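Local coordinates for hypothetical protein EF2904 (Enterococcus faecalis, PDB 2AZ4) that is of unknown function but, with two zinc ions in a metallo-beta-lactamase fold, is probably a hydrolase, perhaps an RNA-degrading exonuclease, at residues Ile256-Tyr261 against Arg277-Glu282; Asp319-Leu322 against Asp327-Trp330; Gln242-Leu247 against Ala269-Lys274; Leu281-Ala286 against Pro308-Ala313. All blocks are in the same frame, centred on the assembly; numbering follows the deposited sequence.

Interaction 1 of 4, residues Ile256-Tyr261 against Arg277-Glu282; sequences ITFNGY and RTVVLE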
loop_
_atom_site.group_PDB
_atom_site.type_symbol
_atom_site.label_atom_id
_atom_site.label_comp_id
_atom_site.label_asym_id
_atom_site.label_seq_id
_atom_site.Cartn_x
_atom_site.Cartn_y
_atom_site.Cartn_z
ATOM N N ILE A 256 26.655 9.606 -3.109
ATOM C CA ILE A 256 25.426 9.414 -2.315
ATOM C C ILE A 256 24.336 8.774 -3.168
ATOM O O ILE A 256 24.028 9.264 -4.248
ATOM C CB ILE A 256 24.870 10.731 -1.744
ATOM C CG1 ILE A 256 25.986 11.532 -1.044
ATOM C CG2 ILE A 256 23.695 10.420 -0.773
ATOM C CD1 ILE A 256 25.542 12.913 -0.574
ATOM N N THR A 257 23.744 7.706 -2.648
ATOM C CA THR A 257 22.694 6.980 -3.349
ATOM C C THR A 257 21.561 6.700 -2.378
ATOM O O THR A 257 21.732 6.835 -1.165
ATOM C CB THR A 257 23.222 5.652 -3.959
ATOM O OG1 THR A 257 23.747 4.832 -2.922
ATOM C CG2 THR A 257 24.332 5.923 -4.967
ATOM N N PHE A 258 20.410 6.302 -2.898
ATOM C CA PHE A 258 19.275 6.040 -2.043
ATOM C C PHE A 258 18.356 5.052 -2.730
ATOM O O PHE A 258 18.560 4.714 -3.897
ATOM C CB PHE A 258 18.527 7.354 -1.744
ATOM C CG PHE A 258 17.646 7.822 -2.878
ATOM C CD1 PHE A 258 16.270 7.696 -2.792
ATOM C CD2 PHE A 258 18.202 8.359 -4.040
ATOM C CE1 PHE A 258 15.451 8.113 -3.846
ATOM C CE2 PHE A 258 17.388 8.778 -5.106
ATOM C CZ PHE A 258 16.022 8.660 -5.000
ATOM N N ASN A 259 17.331 4.612 -2.015
ATOM C CA ASN A 259 16.221 3.901 -2.640
ATOM C C ASN A 259 14.976 4.084 -1.800
ATOM O O ASN A 259 15.067 4.386 -0.604
ATOM C CB ASN A 259 16.554 2.431 -2.880
ATOM C CG ASN A 259 15.593 1.749 -3.895
ATOM O OD1 ASN A 259 14.868 2.401 -4.639
ATOM N ND2 ASN A 259 15.606 0.441 -3.907
ATOM N N GLY A 260 13.814 3.937 -2.432
ATOM C CA GLY A 260 12.557 4.058 -1.726
ATOM C C GLY A 260 11.619 3.025 -2.309
ATOM O O GLY A 260 12.006 2.234 -3.173
ATOM N N TYR A 261 10.385 3.022 -1.847
ATOM C CA TYR A 261 9.434 2.042 -2.342
ATOM C C TYR A 261 8.604 2.727 -3.420
ATOM O O TYR A 261 8.134 3.809 -3.186
ATOM C CB TYR A 261 8.574 1.487 -1.203
ATOM C CG TYR A 261 7.759 0.323 -1.683
ATOM C CD1 TYR A 261 8.363 -0.923 -1.897
ATOM C CD2 TYR A 261 6.412 0.479 -2.001
ATOM C CE1 TYR A 261 7.625 -2.009 -2.400
ATOM C CE2 TYR A 261 5.663 -0.585 -2.494
ATOM C CZ TYR A 261 6.279 -1.829 -2.685
ATOM O OH TYR A 261 5.553 -2.900 -3.169
ATOM N N ARG A 277 21.614 18.208 -4.971
ATOM C CA ARG A 277 22.216 17.519 -6.131
ATOM C C ARG A 277 21.134 17.107 -7.108
ATOM O O ARG A 277 20.029 16.751 -6.692
ATOM C CB ARG A 277 22.957 16.242 -5.712
ATOM C CG ARG A 277 24.207 16.440 -4.897
ATOM C CD ARG A 277 24.802 15.094 -4.603
ATOM N NE ARG A 277 25.918 15.161 -3.670
ATOM C CZ ARG A 277 26.901 14.263 -3.615
ATOM N NH1 ARG A 277 26.907 13.204 -4.429
ATOM N NH2 ARG A 277 27.875 14.418 -2.739
ATOM N N THR A 278 21.467 17.126 -8.401
ATOM C CA THR A 278 20.614 16.576 -9.442
ATOM C C THR A 278 20.267 15.128 -9.140
ATOM O O THR A 278 21.149 14.304 -8.966
ATOM C CB THR A 278 21.312 16.599 -10.813
ATOM O OG1 THR A 278 21.673 17.941 -11.151
ATOM C CG2 THR A 278 20.406 16.019 -11.889
ATOM N N VAL A 279 18.980 14.826 -9.115
ATOM C CA VAL A 279 18.500 13.472 -8.865
ATOM C C VAL A 279 18.455 12.662 -10.148
ATOM O O VAL A 279 18.042 13.182 -11.185
ATOM C CB VAL A 279 17.089 13.498 -8.231
ATOM C CG1 VAL A 279 16.581 12.089 -7.967
ATOM C CG2 VAL A 279 17.127 14.296 -6.924
ATOM N N VAL A 280 18.868 11.388 -10.053
ATOM C CA VAL A 280 18.785 10.437 -11.169
ATOM C C VAL A 280 18.086 9.171 -10.671
ATOM O O VAL A 280 18.525 8.544 -9.708
ATOM C CB VAL A 280 20.195 10.099 -11.760
ATOM C CG1 VAL A 280 20.072 9.298 -13.043
ATOM C CG2 VAL A 280 20.974 11.367 -12.037
ATOM N N LEU A 281 16.997 8.800 -11.312
ATOM C CA LEU A 281 16.240 7.620 -10.875
ATOM C C LEU A 281 16.436 6.431 -11.836
ATOM O O LEU A 281 16.815 6.615 -12.998
ATOM C CB LEU A 281 14.740 7.948 -10.734
ATOM C CG LEU A 281 14.253 9.033 -9.740
ATOM C CD1 LEU A 281 12.716 9.183 -9.663
ATOM C CD2 LEU A 281 14.804 8.799 -8.333
ATOM N N GLU A 282 16.164 5.223 -11.348
ATOM C CA GLU A 282 16.086 4.068 -12.222
ATOM C C GLU A 282 14.946 4.351 -13.200
ATOM O O GLU A 282 13.988 5.013 -12.835
ATOM C CB GLU A 282 15.831 2.803 -11.387
ATOM C CG GLU A 282 15.753 1.517 -12.206
ATOM C CD GLU A 282 14.337 1.252 -12.687
ATOM O OE1 GLU A 282 13.412 1.772 -12.041
ATOM O OE2 GLU A 282 14.132 0.555 -13.706
#

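Interaction 2 of 4, residues Asp319-Leu322 against Asp327-Trp330; sequences DTLL and DYLW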
loop_
_atom_site.group_PDB
_atom_site.type_symbol
_atom_site.label_atom_id
_atom_site.label_comp_id
_atom_site.label_asym_id
_atom_site.label_seq_id
_atom_site.Cartn_x
_atom_site.Cartn_y
_atom_site.Cartn_z
ATOM N N ASP A 319 27.528 3.815 -15.977
ATOM C CA ASP A 319 28.984 3.979 -15.851
ATOM C C ASP A 319 29.372 5.363 -15.308
ATOM O O ASP A 319 30.276 5.480 -14.475
ATOM C CB ASP A 319 29.622 3.704 -17.231
ATOM C CG ASP A 319 31.131 3.769 -17.214
ATOM O OD1 ASP A 319 31.748 3.034 -16.406
ATOM O OD2 ASP A 319 31.705 4.556 -18.012
ATOM N N THR A 320 28.680 6.406 -15.777
ATOM C CA THR A 320 28.871 7.768 -15.278
ATOM C C THR A 320 28.421 7.927 -13.816
ATOM O O THR A 320 29.095 8.564 -13.014
ATOM C CB THR A 320 28.146 8.800 -16.189
ATOM O OG1 THR A 320 28.577 8.615 -17.533
ATOM C CG2 THR A 320 28.447 10.244 -15.774
ATOM N N LEU A 321 27.279 7.345 -13.470
ATOM C CA LEU A 321 26.786 7.415 -12.100
ATOM C C LEU A 321 27.767 6.815 -11.113
ATOM O O LEU A 321 27.988 7.369 -10.017
ATOM C CB LEU A 321 25.451 6.688 -11.999
ATOM C CG LEU A 321 24.108 7.419 -11.905
ATOM C CD1 LEU A 321 24.095 8.924 -12.313
ATOM C CD2 LEU A 321 23.020 6.594 -12.560
ATOM N N LEU A 322 28.364 5.679 -11.498
ATOM C CA LEU A 322 29.276 4.971 -10.619
ATOM C C LEU A 322 30.502 5.809 -10.260
ATOM O O LEU A 322 31.046 5.658 -9.177
ATOM C CB LEU A 322 29.695 3.632 -11.231
ATOM C CG LEU A 322 28.654 2.524 -11.315
ATOM C CD1 LEU A 322 29.313 1.313 -11.948
ATOM C CD2 LEU A 322 28.090 2.184 -9.905
ATOM N N ASP A 327 27.875 15.423 -8.069
ATOM C CA ASP A 327 26.804 15.988 -8.899
ATOM C C ASP A 327 25.455 15.333 -8.717
ATOM O O ASP A 327 24.426 15.999 -8.865
ATOM C CB ASP A 327 27.154 15.928 -10.387
ATOM C CG ASP A 327 28.256 16.910 -10.783
ATOM O OD1 ASP A 327 28.952 17.477 -9.920
ATOM O OD2 ASP A 327 28.443 17.095 -11.988
ATOM N N TYR A 328 25.441 14.033 -8.427
ATOM C CA TYR A 328 24.168 13.330 -8.379
ATOM C C TYR A 328 23.814 12.718 -7.035
ATOM O O TYR A 328 24.687 12.252 -6.295
ATOM C CB TYR A 328 24.120 12.228 -9.443
ATOM C CG TYR A 328 24.417 12.748 -10.817
ATOM C CD1 TYR A 328 23.502 13.571 -11.481
ATOM C CD2 TYR A 328 25.610 12.416 -11.459
ATOM C CE1 TYR A 328 23.776 14.073 -12.751
ATOM C CE2 TYR A 328 25.901 12.903 -12.732
ATOM C CZ TYR A 328 24.980 13.719 -13.366
ATOM O OH TYR A 328 25.246 14.186 -14.611
ATOM N N LEU A 329 22.505 12.690 -6.765
ATOM C CA LEU A 329 21.943 11.774 -5.812
ATOM C C LEU A 329 21.198 10.786 -6.700
ATOM O O LEU A 329 20.282 11.178 -7.410
ATOM C CB LEU A 329 20.975 12.497 -4.865
ATOM C CG LEU A 329 20.094 11.559 -4.023
ATOM C CD1 LEU A 329 20.875 10.899 -2.865
ATOM C CD2 LEU A 329 18.830 12.234 -3.508
ATOM N N TRP A 330 21.600 9.519 -6.694
ATOM C CA TRP A 330 20.943 8.546 -7.574
ATOM C C TRP A 330 20.354 7.315 -6.901
ATOM O O TRP A 330 20.787 6.902 -5.837
ATOM C CB TRP A 330 21.825 8.151 -8.756
ATOM C CG TRP A 330 23.183 7.488 -8.444
ATOM C CD1 TRP A 330 24.346 8.128 -8.107
ATOM C CD2 TRP A 330 23.508 6.089 -8.542
ATOM N NE1 TRP A 330 25.374 7.207 -7.960
ATOM C CE2 TRP A 330 24.883 5.949 -8.212
ATOM C CE3 TRP A 330 22.764 4.935 -8.847
ATOM C CZ2 TRP A 330 25.536 4.696 -8.196
ATOM C CZ3 TRP A 330 23.417 3.666 -8.815
ATOM C CH2 TRP A 330 24.790 3.572 -8.509
#

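Interaction 3 of 4, residues Gln242-Leu247 against Ala269-Lys274; sequences QHLVRL and AKIIEK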
loop_
_atom_site.group_PDB
_atom_site.type_symbol
_atom_site.label_atom_id
_atom_site.label_comp_id
_atom_site.label_asym_id
_atom_site.label_seq_id
_atom_site.Cartn_x
_atom_site.Cartn_y
_atom_site.Cartn_z
ATOM N N GLN A 242 13.931 17.046 4.474
ATOM C CA GLN A 242 14.883 17.994 5.100
ATOM C C GLN A 242 16.125 17.286 5.635
ATOM O O GLN A 242 17.253 17.782 5.486
ATOM C CB GLN A 242 14.194 18.795 6.214
ATOM C CG GLN A 242 13.024 19.679 5.675
ATOM C CD GLN A 242 13.523 20.782 4.768
ATOM O OE1 GLN A 242 13.104 20.897 3.621
ATOM N NE2 GLN A 242 14.432 21.588 5.276
ATOM N N HIS A 243 15.918 16.113 6.234
ATOM C CA HIS A 243 17.022 15.253 6.653
ATOM C C HIS A 243 17.879 14.811 5.457
ATOM O O HIS A 243 19.111 14.870 5.514
ATOM C CB HIS A 243 16.498 14.036 7.436
ATOM C CG HIS A 243 16.300 14.291 8.897
ATOM N ND1 HIS A 243 17.352 14.523 9.759
ATOM C CD2 HIS A 243 15.179 14.300 9.661
ATOM C CE1 HIS A 243 16.889 14.691 10.987
ATOM N NE2 HIS A 243 15.575 14.555 10.957
ATOM N N LEU A 244 17.235 14.393 4.372
ATOM C CA LEU A 244 17.952 14.051 3.135
ATOM C C LEU A 244 18.789 15.233 2.625
ATOM O O LEU A 244 19.947 15.048 2.249
ATOM C CB LEU A 244 16.986 13.571 2.055
ATOM C CG LEU A 244 17.652 13.058 0.769
ATOM C CD1 LEU A 244 16.966 11.796 0.292
ATOM C CD2 LEU A 244 17.598 14.134 -0.329
ATOM N N VAL A 245 18.203 16.436 2.628
ATOM C CA VAL A 245 18.923 17.655 2.252
ATOM C C VAL A 245 20.139 17.843 3.144
ATOM O O VAL A 245 21.255 18.028 2.642
ATOM C CB VAL A 245 18.042 18.947 2.293
ATOM C CG1 VAL A 245 18.922 20.199 2.056
ATOM C CG2 VAL A 245 16.915 18.900 1.266
ATOM N N ARG A 246 19.920 17.808 4.456
ATOM C CA ARG A 246 21.013 17.894 5.427
ATOM C C ARG A 246 22.119 16.871 5.114
ATOM O O ARG A 246 23.302 17.212 5.075
ATOM C CB ARG A 246 20.510 17.661 6.856
ATOM C CG ARG A 246 21.670 17.695 7.917
ATOM C CD ARG A 246 21.194 17.397 9.325
ATOM N NE ARG A 246 20.454 16.135 9.385
ATOM C CZ ARG A 246 21.003 14.926 9.523
ATOM N NH1 ARG A 246 22.323 14.777 9.632
ATOM N NH2 ARG A 246 20.219 13.855 9.547
ATOM N N LEU A 247 21.728 15.628 4.888
ATOM C CA LEU A 247 22.706 14.587 4.596
ATOM C C LEU A 247 23.533 14.907 3.342
ATOM O O LEU A 247 24.731 14.607 3.311
ATOM C CB LEU A 247 22.049 13.194 4.491
ATOM C CG LEU A 247 21.545 12.539 5.788
ATOM C CD1 LEU A 247 20.605 11.381 5.477
ATOM C CD2 LEU A 247 22.688 12.060 6.671
ATOM N N ALA A 269 9.000 12.508 -5.798
ATOM C CA ALA A 269 8.708 13.873 -6.246
ATOM C C ALA A 269 9.293 14.948 -5.337
ATOM O O ALA A 269 9.912 15.915 -5.823
ATOM C CB ALA A 269 7.190 14.068 -6.456
ATOM N N LYS A 270 9.114 14.798 -4.024
ATOM C CA LYS A 270 9.670 15.767 -3.058
ATOM C C LYS A 270 11.178 15.782 -3.018
ATOM O O LYS A 270 11.806 16.849 -2.874
ATOM C CB LYS A 270 9.143 15.524 -1.633
ATOM C CG LYS A 270 7.636 15.641 -1.499
ATOM C CD LYS A 270 7.163 17.094 -1.731
ATOM C CE LYS A 270 5.684 17.167 -2.117
ATOM N NZ LYS A 270 5.108 18.535 -1.869
ATOM N N ILE A 271 11.779 14.600 -3.098
ATOM C CA ILE A 271 13.232 14.521 -3.152
ATOM C C ILE A 271 13.754 15.307 -4.368
ATOM O O ILE A 271 14.662 16.128 -4.236
ATOM C CB ILE A 271 13.741 13.035 -3.091
ATOM C CG1 ILE A 271 13.494 12.478 -1.689
ATOM C CG2 ILE A 271 15.235 12.938 -3.444
ATOM C CD1 ILE A 271 13.539 10.964 -1.609
ATOM N N ILE A 272 13.173 15.054 -5.537
ATOM C CA ILE A 272 13.500 15.790 -6.761
ATOM C C ILE A 272 13.363 17.311 -6.582
ATOM O O ILE A 272 14.224 18.084 -7.029
ATOM C CB ILE A 272 12.617 15.275 -7.930
ATOM C CG1 ILE A 272 12.985 13.825 -8.248
ATOM C CG2 ILE A 272 12.745 16.154 -9.166
ATOM C CD1 ILE A 272 12.061 13.158 -9.246
ATOM N N GLU A 273 12.293 17.727 -5.900
ATOM C CA GLU A 273 11.988 19.149 -5.643
ATOM C C GLU A 273 13.085 19.815 -4.814
ATOM O O GLU A 273 13.522 20.924 -5.144
ATOM C CB GLU A 273 10.620 19.288 -4.948
ATOM C CG GLU A 273 10.077 20.715 -4.760
ATOM C CD GLU A 273 8.962 20.802 -3.696
ATOM O OE1 GLU A 273 8.208 19.810 -3.525
ATOM O OE2 GLU A 273 8.833 21.871 -3.028
ATOM N N LYS A 274 13.556 19.135 -3.769
ATOM C CA LYS A 274 14.398 19.779 -2.767
ATOM C C LYS A 274 15.888 19.394 -2.791
ATOM O O LYS A 274 16.725 20.098 -2.234
ATOM C CB LYS A 274 13.802 19.537 -1.374
ATOM C CG LYS A 274 12.440 20.204 -1.179
ATOM C CD LYS A 274 12.235 20.656 0.269
ATOM C CE LYS A 274 11.021 21.541 0.399
ATOM N NZ LYS A 274 9.759 20.758 0.553
#

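Interaction 4 of 4, residues Leu281-Ala286 against Pro308-Ala313; sequences LEANMA and PELNPA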
loop_
_atom_site.group_PDB
_atom_site.type_symbol
_atom_site.label_atom_id
_atom_site.label_comp_id
_atom_site.label_asym_id
_atom_site.label_seq_id
_atom_site.Cartn_x
_atom_site.Cartn_y
_atom_site.Cartn_z
ATOM N N LEU A 281 16.997 8.800 -11.312
ATOM C CA LEU A 281 16.240 7.620 -10.875
ATOM C C LEU A 281 16.436 6.431 -11.836
ATOM O O LEU A 281 16.815 6.615 -12.998
ATOM C CB LEU A 281 14.740 7.948 -10.734
ATOM C CG LEU A 281 14.253 9.033 -9.740
ATOM C CD1 LEU A 281 12.716 9.183 -9.663
ATOM C CD2 LEU A 281 14.804 8.799 -8.333
ATOM N N GLU A 282 16.164 5.223 -11.348
ATOM C CA GLU A 282 16.086 4.068 -12.222
ATOM C C GLU A 282 14.946 4.351 -13.200
ATOM O O GLU A 282 13.988 5.013 -12.835
ATOM C CB GLU A 282 15.831 2.803 -11.387
ATOM C CG GLU A 282 15.753 1.517 -12.206
ATOM C CD GLU A 282 14.337 1.252 -12.687
ATOM O OE1 GLU A 282 13.412 1.772 -12.041
ATOM O OE2 GLU A 282 14.132 0.555 -13.706
ATOM N N ALA A 283 15.047 3.854 -14.435
ATOM C CA ALA A 283 14.124 4.245 -15.519
ATOM C C ALA A 283 12.633 4.017 -15.265
ATOM O O ALA A 283 11.805 4.878 -15.613
ATOM C CB ALA A 283 14.553 3.639 -16.862
ATOM N N ASN A 284 12.287 2.880 -14.667
ATOM C CA ASN A 284 10.876 2.526 -14.426
ATOM C C ASN A 284 10.281 3.442 -13.385
ATOM O O ASN A 284 9.107 3.788 -13.460
ATOM C CB ASN A 284 10.716 1.047 -14.012
ATOM C CG ASN A 284 11.017 0.080 -15.168
ATOM O OD1 ASN A 284 10.201 -0.111 -16.053
ATOM N ND2 ASN A 284 12.191 -0.519 -15.151
ATOM N N MET A 285 11.095 3.860 -12.419
ATOM C CA MET A 285 10.661 4.846 -11.431
ATOM C C MET A 285 10.442 6.231 -12.077
ATOM O O MET A 285 9.452 6.919 -11.774
ATOM C CB MET A 285 11.624 4.936 -10.241
ATOM C CG MET A 285 11.050 5.729 -9.044
ATOM S SD MET A 285 9.621 4.899 -8.252
ATOM C CE MET A 285 8.510 6.298 -8.162
ATOM N N ALA A 286 11.365 6.638 -12.942
ATOM C CA ALA A 286 11.212 7.866 -13.713
ATOM C C ALA A 286 9.945 7.817 -14.547
ATOM O O ALA A 286 9.204 8.797 -14.624
ATOM C CB ALA A 286 12.436 8.097 -14.612
ATOM N N PRO A 308 9.575 3.822 -24.153
ATOM C CA PRO A 308 9.322 4.842 -25.193
ATOM C C PRO A 308 8.972 6.248 -24.669
ATOM O O PRO A 308 9.326 7.244 -25.306
ATOM C CB PRO A 308 8.189 4.243 -26.038
ATOM C CG PRO A 308 7.682 3.022 -25.303
ATOM C CD PRO A 308 8.703 2.630 -24.274
ATOM N N GLU A 309 8.319 6.312 -23.510
ATOM C CA GLU A 309 7.789 7.554 -22.943
ATOM C C GLU A 309 8.882 8.505 -22.504
ATOM O O GLU A 309 8.691 9.710 -22.486
ATOM C CB GLU A 309 6.920 7.235 -21.727
ATOM C CG GLU A 309 5.537 6.693 -22.061
ATOM C CD GLU A 309 5.571 5.290 -22.660
ATOM O OE1 GLU A 309 6.465 4.500 -22.274
ATOM O OE2 GLU A 309 4.705 4.987 -23.525
ATOM N N LEU A 310 10.038 7.942 -22.183
ATOM C CA LEU A 310 11.137 8.691 -21.609
ATOM C C LEU A 310 11.864 9.443 -22.705
ATOM O O LEU A 310 11.960 8.969 -23.834
ATOM C CB LEU A 310 12.070 7.740 -20.856
ATOM C CG LEU A 310 11.502 7.119 -19.572
ATOM C CD1 LEU A 310 12.523 6.205 -18.966
ATOM C CD2 LEU A 310 11.139 8.245 -18.545
ATOM N N ASN A 311 12.315 10.639 -22.370
ATOM C CA ASN A 311 13.185 11.436 -23.218
ATOM C C ASN A 311 14.593 10.839 -23.216
ATOM O O ASN A 311 15.267 10.835 -22.170
ATOM C CB ASN A 311 13.220 12.876 -22.685
ATOM C CG ASN A 311 14.055 13.823 -23.552
ATOM O OD1 ASN A 311 14.809 13.396 -24.412
ATOM N ND2 ASN A 311 13.919 15.120 -23.306
ATOM N N PRO A 312 15.058 10.348 -24.388
ATOM C CA PRO A 312 16.400 9.755 -24.498
ATOM C C PRO A 312 17.514 10.685 -24.022
ATOM O O PRO A 312 18.534 10.214 -23.516
ATOM C CB PRO A 312 16.546 9.484 -25.995
ATOM C CG PRO A 312 15.142 9.320 -26.493
ATOM C CD PRO A 312 14.328 10.302 -25.673
ATOM N N ALA A 313 17.318 11.988 -24.160
ATOM C CA ALA A 313 18.333 12.968 -23.755
ATOM C C ALA A 313 18.487 13.128 -22.241
ATOM O O ALA A 313 19.402 13.805 -21.766
ATOM C CB ALA A 313 18.037 14.302 -24.391
#

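Interaction 1 of 4, residues Ile256-Tyr261 against Arg277-Glu282
Ile256 lays its terminal methyl over one face of the Arg277 guanidinium, CD1 standing 3.5 Å above the plane and displaced toward the NH2 rim. The two side chains meet at about a right angle: the isoleucine comes down on the group, while the arginine runs extended from CG to NE beneath it. In Ile256, CG1 is anti to the carbonyl carbon (chi1 -49°), which turns the longer branch and its CD1 onto Arg277 and leaves CG2 anti to the backbone N. The guanidinium itself is held by backbone oxygens: NH2 donates to Arg254 O and NH1 to Tyr328 O, with Asp324 a long, weak ion pair.

Further along, Phe258 bridges to Leu281. Its CG sits in the crowded position between backbone N and carbonyl carbon (chi1 78°), and the ring reaches over strand 328-331, which lies between the two strands in the parallel sheet. Leu281 CD2 meets the ring at its edge, close to the ring plane, 3.6 Å from Phe258 CZ. Val279 CG1 approaches obliquely and more loosely, 4.4 Å from Phe258 CE2. Ile271 and Ile272 of helix 265-274 cover this same apolar layer, Ile271 against Phe258 and Ile272 against Val279 and Leu281.

No hydrogen bond joins the two segments directly. The chemistry is therefore of two kinds: hydrocarbon packing around Phe258, and a buried guanidinium whose flat face takes a methyl while its N-H groups find carbonyls, which probably makes burying the charge tolerable.

Interaction 2 of 4, residues Asp319-Leu322 against Asp327-Trp330
Two torsions bring Trp330 and Leu321 together. In Trp330, CG lies between the backbone N and the carbonyl carbon (chi1 60°), swinging the indole face against Leu321 of helix 318-323. Leu321 has chi1 -104°, away from a staggered position, an unusual setting as modelled. With these torsions the leucine CG sits over the indole face, a CH-pi contact with Leu321 CG 3.7 Å from the centroid of the Trp330 five-membered ring and 16° off its normal.

The branches of Leu321 then part. CD1 goes to Tyr328, 3.9 Å from its CD2 and oblique to that ring, whereas CD2 leans toward the six-membered side of the indole. Leu322 adds a smaller touch at the far end of the tryptophan, its CD2 3.8 Å from Trp330 CH2. Leu321 O also comes to 3.3 Å from Trp330 NE1.

Between helix and strand the chain turns through Asp324, whose carboxylate accepts from Asp327 N and Tyr328 N. Strand 328-331 runs between strands 256-260 and 278-282. Helix 318-323 covers one side of it, with Val280 touching Leu321, Tyr328 and Trp330, while Leu329 turns away to meet helix 237-249.

Interaction 3 of 4, residues Gln242-Leu247 against Ala269-Lys274
Val245 meets the last turn of helix 265-274 through a backbone oxygen: its CG2 lies 3.7 Å from Lys274 O and 4.1 Å from Lys274 CB. That methyl is the one beside the backbone N, anti to the carbonyl carbon. No hydrogen bond joins the two segments.

The buried part is the meeting of Leu244 with Ile271, whose side chains cross at about a right angle. Leu244 CD1 is 4.0 Å from Ile271 CD1, and its other branch, CD2, is 4.1 Å from Ile271 CG2. Leu244 has CG anti to the backbone N (chi1 -174°), carrying the fork toward Ile271. Leu329 of strand 328-331 touches both from the sheet side.

Lys274 takes the outer side. Its chain bends at chi2 and again at chi4, and NZ forms a salt bridge with Glu238, earlier on the helix of Val245; Glu273 is a long partner of Lys274 and of Lys270, completing a salt-bridge network.

The axes approach to 10.1 Å and cross at -45°, an ordinary helix packing on one face of a parallel alpha/beta sheet, where helix 265-274 is the crossover of the beta-alpha-beta unit from strand 256-260 to strand 278-282.

Interaction 4 of 4, residues Leu281-Ala286 against Pro308-Ala313
Where Leu310 meets Ala283 and Ala286 the touch is almost wholly aliphatic, and the flat groups act within each segment, not across the contact. The Glu282 carboxylate receives Asn284 N from above its plane, at OE2 and 3.1 Å. The side-chain amide of Asn284 reaches that same OE2 on its syn lone pair, OE2 lying 18° out of the amide plane. Met285 N goes to Glu282 OE1 on the syn side but tilted from the carboxylate plane, also 3.1 Å. Glu282 is the N-cap residue of helix 283-293, and the bend at chi2 (-88°) lets its carboxylate reach the N-H groups of the first turn. Asn311 OD1 accepts from Ala313 N, which stands above the carbonyl plane, an Asx turn.

Leu310 divides its two branches along the helix. CD1 lies 3.9 Å from Ala283 CB and 3.7 Å from Ala283 O; CD2 reaches Ala286, 4.1 Å from its CB, one turn further on. CG anti to the carbonyl carbon (chi1 -69°) points the fork at the helix, and Tyr299 touches all three residues.

Two small alanines let the leucine lie close, a mainly dispersive contact, while the capping of that turn is done within residues 282-285.

All four contacts belong to one parallel-sheet domain and lie away from the two-zinc site. Interactions 1 and 2, centres about 9 Å apart, are knitted together by strand 328-331, which pairs with both strands of interaction 1: Phe258 N to Trp330 O and Val280 N to Leu329 O are probable hydrogen bonds, each 3.0 Å. Interaction 3, its centre about 10 Å from that of interaction 1, covers the face carrying Phe258 and Val279. Leu329 of interaction 2 turns toward it as well, its CD2 3.7 Å from Ile271 CG2. Interaction 4 shares Leu281 and Glu282 with interaction 1, continuing strand 278-282 into the next helix.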